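Local atomic coordinates of tRNA uridine(34) acetyltransferase (Methanocaldococcus infernus, PDB entry 6IA8), a protein that catalyses the formation of 5-carboxymethyluridine at the wobble base, position 34, of tRNAs, using acetyl-CoA and S-adenosyl-L-methionine. Residues I220-L225 with S233-I238; K239-L244 with V251-M256; E476-A481 with L505-V510; L425-K430 with F485-I490. All blocks are in the same frame, centred on the assembly; numbering follows the deposited sequence.

Interaction 1: residues I220-L225 with S233-I238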
# COMPACT_ATOMS: atom_id res chain seq x y z
N ILE A 220 -6.63 -16.87 -2.72
CA ILE A 220 -6.16 -17.64 -1.58
C ILE A 220 -6.52 -19.13 -1.69
O ILE A 220 -6.29 -19.88 -0.72
CB ILE A 220 -6.70 -17.06 -0.26
CG1 ILE A 220 -8.22 -17.19 -0.18
CG2 ILE A 220 -6.24 -15.64 -0.08
CD1 ILE A 220 -8.76 -16.91 1.25
N TYR A 221 -7.03 -19.58 -2.84
CA TYR A 221 -7.41 -20.98 -3.00
C TYR A 221 -6.44 -21.69 -3.94
O TYR A 221 -6.32 -21.31 -5.11
CB TYR A 221 -8.84 -21.11 -3.53
CG TYR A 221 -9.88 -20.45 -2.66
CD1 TYR A 221 -10.10 -20.89 -1.38
CD2 TYR A 221 -10.64 -19.36 -3.14
CE1 TYR A 221 -11.06 -20.27 -0.57
CE2 TYR A 221 -11.59 -18.76 -2.35
CZ TYR A 221 -11.80 -19.21 -1.07
OH TYR A 221 -12.75 -18.61 -0.29
N ASN A 222 -5.75 -22.72 -3.44
CA ASN A 222 -4.77 -23.42 -4.26
C ASN A 222 -5.39 -24.05 -5.50
O ASN A 222 -4.71 -24.16 -6.54
CB ASN A 222 -4.03 -24.46 -3.43
CG ASN A 222 -2.96 -23.83 -2.54
OD1 ASN A 222 -2.50 -22.72 -2.78
ND2 ASN A 222 -2.60 -24.52 -1.49
N GLU A 223 -6.66 -24.46 -5.42
CA GLU A 223 -7.32 -25.00 -6.60
C GLU A 223 -7.32 -23.99 -7.73
O GLU A 223 -7.02 -24.34 -8.88
CB GLU A 223 -8.76 -25.42 -6.29
CG GLU A 223 -9.51 -25.97 -7.51
CD GLU A 223 -10.94 -25.43 -7.65
OE1 GLU A 223 -11.54 -25.61 -8.73
OE2 GLU A 223 -11.48 -24.82 -6.69
N ILE A 224 -7.69 -22.74 -7.42
CA ILE A 224 -7.74 -21.68 -8.41
C ILE A 224 -6.34 -21.34 -8.91
O ILE A 224 -6.13 -21.15 -10.11
CB ILE A 224 -8.43 -20.44 -7.81
CG1 ILE A 224 -9.79 -20.80 -7.19
CG2 ILE A 224 -8.58 -19.34 -8.85
CD1 ILE A 224 -10.74 -21.47 -8.10
N LEU A 225 -5.37 -21.23 -7.99
CA LEU A 225 -4.01 -20.91 -8.39
C LEU A 225 -3.44 -21.96 -9.33
O LEU A 225 -2.84 -21.63 -10.35
CB LEU A 225 -3.13 -20.77 -7.15
CG LEU A 225 -3.56 -19.68 -6.17
CD1 LEU A 225 -2.77 -19.73 -4.87
CD2 LEU A 225 -3.43 -18.28 -6.82
N SER A 233 1.61 -20.45 -4.16
CA SER A 233 0.58 -21.09 -3.36
C SER A 233 0.06 -20.10 -2.31
O SER A 233 0.63 -19.03 -2.09
CB SER A 233 1.14 -22.33 -2.66
OG SER A 233 2.11 -21.90 -1.70
N VAL A 234 -1.04 -20.47 -1.65
CA VAL A 234 -1.50 -19.65 -0.55
C VAL A 234 -0.51 -19.72 0.60
O VAL A 234 -0.29 -18.74 1.32
CB VAL A 234 -2.92 -20.05 -0.10
CG1 VAL A 234 -2.90 -21.39 0.61
CG2 VAL A 234 -3.46 -18.96 0.82
N GLU A 235 0.13 -20.89 0.79
CA GLU A 235 1.19 -21.01 1.78
C GLU A 235 2.29 -19.98 1.56
O GLU A 235 2.81 -19.40 2.53
CB GLU A 235 1.77 -22.43 1.79
CG GLU A 235 0.84 -23.49 2.38
CD GLU A 235 -0.29 -23.92 1.43
OE1 GLU A 235 -0.24 -23.65 0.21
OE2 GLU A 235 -1.25 -24.55 1.92
N ASP A 236 2.68 -19.75 0.30
CA ASP A 236 3.66 -18.71 0.00
C ASP A 236 3.15 -17.34 0.45
O ASP A 236 3.91 -16.52 0.98
CB ASP A 236 3.94 -18.66 -1.50
CG ASP A 236 4.59 -19.93 -2.02
OD1 ASP A 236 5.39 -20.56 -1.29
OD2 ASP A 236 4.27 -20.31 -3.16
N THR A 237 1.88 -17.04 0.16
CA THR A 237 1.31 -15.75 0.57
C THR A 237 1.33 -15.60 2.10
O THR A 237 1.64 -14.53 2.65
CB THR A 237 -0.12 -15.64 0.03
OG1 THR A 237 -0.11 -15.55 -1.40
CG2 THR A 237 -0.85 -14.40 0.62
N ILE A 238 0.95 -16.67 2.80
CA ILE A 238 0.88 -16.62 4.26
C ILE A 238 2.27 -16.41 4.85
O ILE A 238 2.44 -15.57 5.73
CB ILE A 238 0.23 -17.90 4.80
CG1 ILE A 238 -1.24 -17.93 4.36
CG2 ILE A 238 0.39 -17.97 6.30
CD1 ILE A 238 -2.00 -19.22 4.73
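Asn-222 OD1 accepts the backbone N-H of Val-234 at 2.9 Å from N to OD1. With an N-H...O angle of 168° the bond is nearly straight, and it meets a lone pair in the carbonyl plane. The other half of the same amide is used too: Asn-222 ND2 donates to Glu-235 OE1 at 3.0 Å, on the syn side of the carboxylate. Glu-235 bends at its second torsion (chi2 77°), which brings its end back to the amide, and the two flat groups lie 36° apart. Beside this polar pair, Val-234 CG2 rests 3.9 Å from Ile-220 CB, and Leu-225 CD1 lies 3.7 Å from Val-234 N. Ser-233, the N-cap of helix 234-245, forms a capping box with Asp-236: Ser-233 OG accepts from Asp-236 N (3.0 Å), and Asp-236 OD2 accepts from Ser-233 N (2.8 Å). Ile-220 and Tyr-221 also lean on helix 264-276 in this radical SAM domain. The first N-H groups of a helix have no backbone carbonyl a turn earlier in that helix to bond to; Asn-222 supplies an acceptor from the preceding helix and Ser-233 another, so Val-234 N and Asp-236 N are both satisfied by side chains.

Interaction 2: residues K239-L244 with V251-M256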
# COMPACT_ATOMS: atom_id res chain seq x y z
N LYS A 239 3.28 -17.12 4.35
CA LYS A 239 4.63 -16.99 4.90
C LYS A 239 5.22 -15.62 4.57
O LYS A 239 5.85 -14.98 5.41
CB LYS A 239 5.53 -18.10 4.34
CG LYS A 239 6.96 -18.05 4.86
CD LYS A 239 7.01 -18.14 6.38
CE LYS A 239 8.43 -18.33 6.88
NZ LYS A 239 8.51 -18.30 8.37
N ALA A 240 5.12 -15.20 3.30
CA ALA A 240 5.58 -13.86 2.93
C ALA A 240 4.95 -12.79 3.81
O ALA A 240 5.62 -11.84 4.24
CB ALA A 240 5.28 -13.57 1.45
N THR A 241 3.64 -12.90 4.05
CA THR A 241 2.95 -11.89 4.85
C THR A 241 3.56 -11.80 6.25
O THR A 241 3.82 -10.69 6.75
CB THR A 241 1.46 -12.22 4.94
OG1 THR A 241 0.82 -12.13 3.64
CG2 THR A 241 0.74 -11.23 5.90
N GLN A 242 3.83 -12.94 6.88
CA GLN A 242 4.42 -12.94 8.21
C GLN A 242 5.84 -12.38 8.21
O GLN A 242 6.22 -11.62 9.11
CB GLN A 242 4.43 -14.37 8.76
CG GLN A 242 5.15 -14.51 10.11
CD GLN A 242 6.55 -15.04 9.99
OE1 GLN A 242 6.78 -16.02 9.29
NE2 GLN A 242 7.49 -14.42 10.69
N LEU A 243 6.66 -12.77 7.25
CA LEU A 243 8.03 -12.26 7.21
C LEU A 243 8.03 -10.76 6.98
O LEU A 243 8.86 -10.04 7.54
CB LEU A 243 8.82 -12.97 6.12
CG LEU A 243 9.10 -14.46 6.36
CD1 LEU A 243 9.72 -15.06 5.10
CD2 LEU A 243 10.02 -14.65 7.54
N LEU A 244 7.12 -10.27 6.14
CA LEU A 244 7.03 -8.83 5.88
C LEU A 244 6.58 -8.08 7.13
O LEU A 244 7.19 -7.09 7.53
CB LEU A 244 6.05 -8.58 4.71
CG LEU A 244 6.58 -8.96 3.33
CD1 LEU A 244 5.42 -8.97 2.33
CD2 LEU A 244 7.67 -8.09 2.87
N VAL A 251 2.02 -4.30 3.95
CA VAL A 251 1.68 -5.43 3.12
C VAL A 251 0.40 -5.13 2.38
O VAL A 251 -0.64 -4.88 2.99
CB VAL A 251 1.52 -6.71 3.95
CG1 VAL A 251 1.10 -7.88 3.07
CG2 VAL A 251 2.81 -7.03 4.71
N SER A 252 0.46 -5.19 1.07
CA SER A 252 -0.69 -5.06 0.19
C SER A 252 -0.90 -6.34 -0.60
O SER A 252 0.07 -6.99 -1.02
CB SER A 252 -0.47 -3.87 -0.79
OG SER A 252 -1.49 -3.84 -1.76
N TYR A 253 -2.16 -6.69 -0.83
CA TYR A 253 -2.53 -7.86 -1.62
C TYR A 253 -3.22 -7.40 -2.90
O TYR A 253 -4.21 -6.66 -2.84
CB TYR A 253 -3.51 -8.78 -0.90
CG TYR A 253 -3.02 -9.62 0.24
CD1 TYR A 253 -1.70 -9.58 0.67
CD2 TYR A 253 -3.90 -10.50 0.87
CE1 TYR A 253 -1.26 -10.41 1.71
CE2 TYR A 253 -3.49 -11.31 1.90
CZ TYR A 253 -2.18 -11.28 2.32
OH TYR A 253 -1.86 -12.13 3.38
N HIS A 254 -2.71 -7.84 -4.05
CA HIS A 254 -3.46 -7.73 -5.30
C HIS A 254 -4.38 -8.95 -5.39
O HIS A 254 -3.91 -10.08 -5.33
CB HIS A 254 -2.54 -7.64 -6.51
CG HIS A 254 -3.26 -7.39 -7.78
ND1 HIS A 254 -3.79 -8.40 -8.55
CD2 HIS A 254 -3.56 -6.23 -8.42
CE1 HIS A 254 -4.37 -7.88 -9.62
NE2 HIS A 254 -4.25 -6.56 -9.56
N LEU A 255 -5.68 -8.71 -5.51
CA LEU A 255 -6.69 -9.77 -5.50
C LEU A 255 -7.57 -9.66 -6.74
O LEU A 255 -7.92 -8.56 -7.17
CB LEU A 255 -7.56 -9.71 -4.24
CG LEU A 255 -6.83 -9.83 -2.92
CD1 LEU A 255 -7.71 -9.41 -1.75
CD2 LEU A 255 -6.33 -11.29 -2.73
N MET A 256 -7.92 -10.82 -7.31
CA MET A 256 -8.69 -10.86 -8.56
C MET A 256 -9.96 -11.67 -8.38
O MET A 256 -9.95 -12.91 -8.52
CB MET A 256 -7.84 -11.45 -9.69
CG MET A 256 -6.86 -10.50 -10.33
SD MET A 256 -6.35 -11.11 -11.95
CE MET A 256 -5.68 -12.69 -11.52
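Thr-241 and Tyr-253 meet at about a right angle, the threonine hydroxyl lying at the edge of the phenol ring and in its plane. Tyr-253 OH donates to Thr-241 OG1, and the 2.7 Å between these oxygens is the shortest approach of the two segments. OG1 also comes within 3.3 Å of Tyr-253 CE1, so it sits beside the end of the ring and not over a face. The ring is placed by an uncommon second torsion: chi2 of 1° puts CA almost in the ring plane. Thr-241 OG1 in turn bonds to Thr-237 O one turn back, and as a carbonyl can only accept, the hydroxyl relays one hydrogen bond into the next.

Helix 234-245 leads into strand 250-255, which lies parallel beside strand 212-218 in the radical SAM domain, whose fold is akin to the TIM barrel; this is a beta-alpha-beta crossover. The short segments run nearly antiparallel, at 158°, with axes 9.7 Å apart at closest approach, as expected of a helix laid on a parallel sheet and returning to the next strand.

The second pair is apolar and buried. Leu-244 and Val-251 cross obliquely, with Val-251 CG2 against Leu-244 CB at 3.6 Å and Leu-244 CD1 a little farther, at 4.0 Å from the same methyl. CG2 stands beside the backbone N of Val-251 because CG1 takes the position anti to it (chi1 177°). Leu-244 also packs on Val-213 of the adjacent strand and on Ile-202 of helix 199-208, while Tyr-253 touches Phe-280.

Interaction 3: residues E476-A481 with L505-V510. With SO4 (sulfate ion), chain G.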
# COMPACT_ATOMS: atom_id res chain seq x y z
N GLU A 476 1.83 8.18 21.83
CA GLU A 476 0.94 7.13 22.33
C GLU A 476 1.49 5.75 21.97
O GLU A 476 1.43 4.81 22.78
CB GLU A 476 -0.46 7.29 21.76
CG GLU A 476 -1.45 6.23 22.21
CD GLU A 476 -1.87 6.38 23.65
OE1 GLU A 476 -2.56 5.48 24.14
OE2 GLU A 476 -1.50 7.39 24.30
N ALA A 477 2.09 5.62 20.80
CA ALA A 477 2.70 4.35 20.44
C ALA A 477 3.85 4.00 21.39
O ALA A 477 3.98 2.84 21.83
CB ALA A 477 3.21 4.39 18.99
N GLU A 478 4.69 4.98 21.70
CA GLU A 478 5.79 4.75 22.63
C GLU A 478 5.27 4.37 24.01
O GLU A 478 5.82 3.47 24.66
CB GLU A 478 6.67 6.00 22.71
CG GLU A 478 7.38 6.29 21.36
CD GLU A 478 8.03 7.65 21.32
OE1 GLU A 478 8.05 8.35 22.35
OE2 GLU A 478 8.52 8.01 20.25
N ARG A 479 4.22 5.05 24.48
CA ARG A 479 3.65 4.73 25.79
C ARG A 479 3.11 3.30 25.81
O ARG A 479 3.35 2.54 26.76
CB ARG A 479 2.53 5.71 26.14
CG ARG A 479 1.97 5.54 27.53
CD ARG A 479 0.66 6.29 27.73
NE ARG A 479 -0.44 5.68 26.99
CZ ARG A 479 -1.10 4.60 27.40
NH1 ARG A 479 -0.76 4.00 28.52
NH2 ARG A 479 -2.10 4.12 26.67
N ILE A 480 2.37 2.92 24.77
CA ILE A 480 1.80 1.58 24.72
C ILE A 480 2.92 0.55 24.70
O ILE A 480 2.88 -0.44 25.43
CB ILE A 480 0.87 1.43 23.50
CG1 ILE A 480 -0.38 2.29 23.70
CG2 ILE A 480 0.53 -0.03 23.28
CD1 ILE A 480 -1.31 2.32 22.50
N ALA A 481 3.92 0.77 23.84
CA ALA A 481 5.02 -0.19 23.71
C ALA A 481 5.69 -0.41 25.05
O ALA A 481 5.97 -1.56 25.42
CB ALA A 481 6.03 0.31 22.69
N LEU A 505 12.08 13.73 16.34
CA LEU A 505 11.41 13.12 17.48
C LEU A 505 12.34 12.26 18.33
O LEU A 505 11.86 11.47 19.15
CB LEU A 505 10.23 12.26 16.99
CG LEU A 505 9.20 12.97 16.11
CD1 LEU A 505 8.01 12.08 15.88
CD2 LEU A 505 8.76 14.29 16.75
N GLY A 506 13.65 12.40 18.16
CA GLY A 506 14.61 11.69 18.98
C GLY A 506 15.04 10.33 18.47
O GLY A 506 15.74 9.61 19.19
N TYR A 507 14.65 9.95 17.27
CA TYR A 507 15.03 8.66 16.72
C TYR A 507 16.37 8.78 16.00
O TYR A 507 16.76 9.86 15.53
CB TYR A 507 13.96 8.15 15.76
CG TYR A 507 12.70 7.68 16.46
CD1 TYR A 507 11.80 8.58 16.99
CD2 TYR A 507 12.41 6.32 16.59
CE1 TYR A 507 10.64 8.15 17.67
CE2 TYR A 507 11.27 5.88 17.23
CZ TYR A 507 10.40 6.80 17.80
OH TYR A 507 9.28 6.37 18.47
N LYS A 508 17.06 7.66 15.90
CA LYS A 508 18.33 7.56 15.20
C LYS A 508 18.31 6.34 14.29
O LYS A 508 17.55 5.39 14.51
CB LYS A 508 19.51 7.45 16.17
CG LYS A 508 19.68 8.63 17.11
N ARG A 509 19.19 6.33 13.29
CA ARG A 509 19.29 5.18 12.40
C ARG A 509 19.73 3.96 13.19
O ARG A 509 20.72 3.99 13.91
CB ARG A 509 20.27 5.44 11.26
CG ARG A 509 19.70 6.22 10.10
CD ARG A 509 18.62 5.46 9.35
NE ARG A 509 19.12 4.34 8.56
CZ ARG A 509 19.81 4.47 7.43
NH1 ARG A 509 20.10 5.67 6.96
NH2 ARG A 509 20.21 3.39 6.77
N VAL A 510 18.98 2.87 13.06
CA VAL A 510 19.33 1.57 13.62
C VAL A 510 19.21 0.60 12.45
O VAL A 510 18.10 0.15 12.12
CB VAL A 510 18.40 1.15 14.77
CG1 VAL A 510 18.80 -0.23 15.29
CG2 VAL A 510 18.46 2.18 15.89
S SO4 G . 21.27 9.32 12.70
O1 SO4 G . 19.89 8.96 12.38
O2 SO4 G . 21.25 10.47 13.59
O3 SO4 G . 21.97 9.66 11.46
O4 SO4 G . 21.94 8.21 13.34
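The backbones of helical 476-481 and of 505-510 stay far apart, their nearest CA atoms, those of Glu-478 and Leu-505, being 11.3 Å from each other, so the gap is bridged by two long side chains, Glu-478 and Tyr-507. These approach from opposite directions. Tyr-507 OH donates to Glu-478 OE2 over a short 2.5 Å, reaching the oxygen on its anti side, 20° out of the carboxylate plane. OE2 lies near the plane of the phenol ring, at its edge, 3.3 Å from Tyr-507 CE1, while the carboxylate itself is turned 47° from that ring. The glutamate is extended beyond CG (chi2 169°), which carries its carboxylate out from the helix. OE2 is also salt-bridged to Lys-516 of strand 513-517.

Gly-506, with positive phi, is the C' residue of a Schellman motif that ends helix 499-504, and Tyr-507 N closes it on the carbonyl of Tyr-502, a residue that by similarity probably binds acetyl-CoA. Farther on, Arg-509 N donates to a sulfate, 2.9 Å from its O1; Arg-503 holds the same ion, which probably came from the crystallisation liquor.

In this GNAT domain the contact joins helix 469-484 to the chain entering the edge strand 508-510. With an alanine here in place of Glu-478, Tyr-507 OH would probably lose this acceptor and Lys-516 this carboxylate partner. With a phenol and an ammonium sharing one oxygen, negative charge on the glutamate is likely to be stabilised.

Interaction 4: residues L425-K430 with F485-I490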
# COMPACT_ATOMS: atom_id res chain seq x y z
N LEU A 425 1.16 -0.05 14.69
CA LEU A 425 2.13 -0.54 15.66
C LEU A 425 2.00 -2.05 15.77
O LEU A 425 0.89 -2.59 15.82
CB LEU A 425 1.86 0.09 17.02
CG LEU A 425 2.87 -0.16 18.15
CD1 LEU A 425 4.19 0.54 17.86
CD2 LEU A 425 2.27 0.37 19.48
N ARG A 426 3.12 -2.76 15.82
CA ARG A 426 3.08 -4.22 15.83
C ARG A 426 3.98 -4.79 16.92
O ARG A 426 5.14 -4.37 17.08
CB ARG A 426 3.49 -4.78 14.46
CG ARG A 426 3.59 -6.34 14.46
CD ARG A 426 3.90 -6.91 13.04
NE ARG A 426 4.09 -8.36 13.09
CZ ARG A 426 3.11 -9.24 13.11
NH1 ARG A 426 1.87 -8.82 13.00
NH2 ARG A 426 3.36 -10.54 13.20
N ASP A 427 3.45 -5.78 17.65
CA ASP A 427 4.23 -6.63 18.54
C ASP A 427 4.61 -7.84 17.71
O ASP A 427 3.74 -8.65 17.40
CB ASP A 427 3.40 -7.06 19.74
CG ASP A 427 4.21 -7.80 20.76
OD1 ASP A 427 5.44 -7.98 20.59
OD2 ASP A 427 3.58 -8.21 21.75
N PRO A 428 5.86 -7.98 17.30
CA PRO A 428 6.18 -8.98 16.29
C PRO A 428 6.15 -10.42 16.82
O PRO A 428 6.15 -10.70 18.02
CB PRO A 428 7.59 -8.59 15.84
CG PRO A 428 8.17 -7.83 17.00
CD PRO A 428 7.02 -7.15 17.68
N TYR A 429 6.12 -11.34 15.87
CA TYR A 429 5.95 -12.75 16.18
C TYR A 429 7.28 -13.49 16.08
O TYR A 429 7.84 -13.90 17.09
CB TYR A 429 4.91 -13.36 15.23
CG TYR A 429 4.81 -14.87 15.25
CD1 TYR A 429 4.64 -15.56 16.45
CD2 TYR A 429 4.90 -15.61 14.08
CE1 TYR A 429 4.53 -16.94 16.47
CE2 TYR A 429 4.81 -17.00 14.10
CZ TYR A 429 4.60 -17.64 15.29
OH TYR A 429 4.51 -19.00 15.32
N LYS A 430 7.81 -13.65 14.87
CA LYS A 430 9.05 -14.39 14.64
C LYS A 430 9.93 -13.56 13.70
O LYS A 430 10.14 -13.91 12.54
CB LYS A 430 8.77 -15.78 14.06
CG LYS A 430 8.34 -16.80 15.12
CD LYS A 430 8.24 -18.20 14.53
CE LYS A 430 7.87 -19.23 15.61
NZ LYS A 430 8.12 -20.64 15.15
N PHE A 485 3.25 -3.29 26.84
CA PHE A 485 3.91 -4.48 26.33
C PHE A 485 5.32 -4.66 26.88
O PHE A 485 5.97 -5.68 26.57
CB PHE A 485 3.94 -4.44 24.80
CG PHE A 485 2.59 -4.60 24.18
CD1 PHE A 485 1.78 -3.51 23.97
CD2 PHE A 485 2.11 -5.85 23.81
CE1 PHE A 485 0.51 -3.66 23.42
CE2 PHE A 485 0.87 -6.01 23.23
CZ PHE A 485 0.07 -4.92 23.04
N GLY A 486 5.78 -3.74 27.72
CA GLY A 486 7.09 -3.89 28.35
C GLY A 486 8.26 -3.93 27.40
O GLY A 486 9.30 -4.50 27.75
N LYS A 487 8.15 -3.33 26.22
CA LYS A 487 9.26 -3.29 25.27
C LYS A 487 10.25 -2.21 25.67
O LYS A 487 9.92 -1.29 26.42
CB LYS A 487 8.75 -3.03 23.86
CG LYS A 487 7.67 -4.02 23.41
CD LYS A 487 8.18 -5.45 23.45
CE LYS A 487 7.17 -6.42 22.79
NZ LYS A 487 7.64 -7.82 22.79
N LYS A 488 11.48 -2.35 25.19
CA LYS A 488 12.56 -1.42 25.52
C LYS A 488 13.05 -0.60 24.33
O LYS A 488 13.80 0.36 24.51
CB LYS A 488 13.74 -2.20 26.13
CG LYS A 488 13.40 -2.94 27.43
CD LYS A 488 12.78 -2.02 28.49
CE LYS A 488 13.72 -0.88 28.88
NZ LYS A 488 13.09 0.04 29.88
N LYS A 489 12.67 -0.96 23.11
CA LYS A 489 13.03 -0.14 21.96
C LYS A 489 11.92 -0.24 20.93
O LYS A 489 11.17 -1.23 20.86
CB LYS A 489 14.38 -0.54 21.35
CG LYS A 489 14.40 -1.86 20.61
CD LYS A 489 15.80 -2.10 20.04
CE LYS A 489 15.97 -3.51 19.51
NZ LYS A 489 17.39 -3.81 19.20
N ILE A 490 11.79 0.84 20.17
CA ILE A 490 10.77 0.98 19.15
C ILE A 490 11.48 1.32 17.86
O ILE A 490 12.41 2.14 17.85
CB ILE A 490 9.73 2.04 19.58
CG1 ILE A 490 8.64 2.19 18.54
CG2 ILE A 490 10.38 3.38 19.87
CD1 ILE A 490 7.35 2.77 19.16
O HOH W 1 5.10 -9.16 23.64
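The sheet of the GNAT acetyltransferase domain brings the end of strand 418-427 close to the turn that leads from helix 469-484 into strand 489-492, and Asp-427 and Lys-487 join the two by a salt bridge. Lys-487 NZ lies 3.1 Å from Asp-427 OD1, and the hydrogen bond in it is weak. The side chains cross at about a right angle, the lysine bending at its second torsion (chi2 -59°) before running out straight to the carboxylate. A water supplements the direct bond: it donates to Asp-427 OD2 at 2.6 Å and accepts from Lys-487 NZ at 3.0 Å, so both carboxylate oxygens are tied to one ammonium group. OD2 also packs against Phe-485, 3.5 Å from CD2, with carboxylate and ring planes 76° apart.

Strands 418-427 and 489-492 are not neighbours; strand 440-448 lies between them, antiparallel to the first and parallel to the second. In the GNAT fold it is such a parallel pair that parts to receive acetyl-CoA. Contacts between 425-430 and 485-490 therefore reach across the middle strand through side chains.

A lysine in place of Asp-427 would probably bring two like charges together and take from Lys-487 this carboxylate mate. Deeper in, Leu-425 CD1 touches Ile-490 CD1 at 4.1 Å, the two side chains again at about a right angle. Both pack on Val-443 of the intervening strand, while Leu-425 also meets Ala-477 of helix 469-484. Lys-487 NZ has a further acceptor in the carbonyl of Asp-438.

Followed from the N terminus, interaction 1 closes the short connection between helices 222-227 and 234-245, and interaction 2 then closes the turn from the same helix into strand 250-255. The two are in series, share helix 234-245 and touch where Thr-237 meets Tyr-253. Interactions 3 and 4 belong to the acetyltransferase part and cross: 425-430, 476-481, 485-490 and 505-510 alternate along the chain. They meet where Tyr-507 packs on Ile-490 and where Ala-477 approaches Leu-425. Interaction 4 closes the longest loop, 54 residues. One place where the radical SAM and acetyltransferase parts come together is where Gln-242 of interaction 2 packs on Tyr-429 of interaction 4.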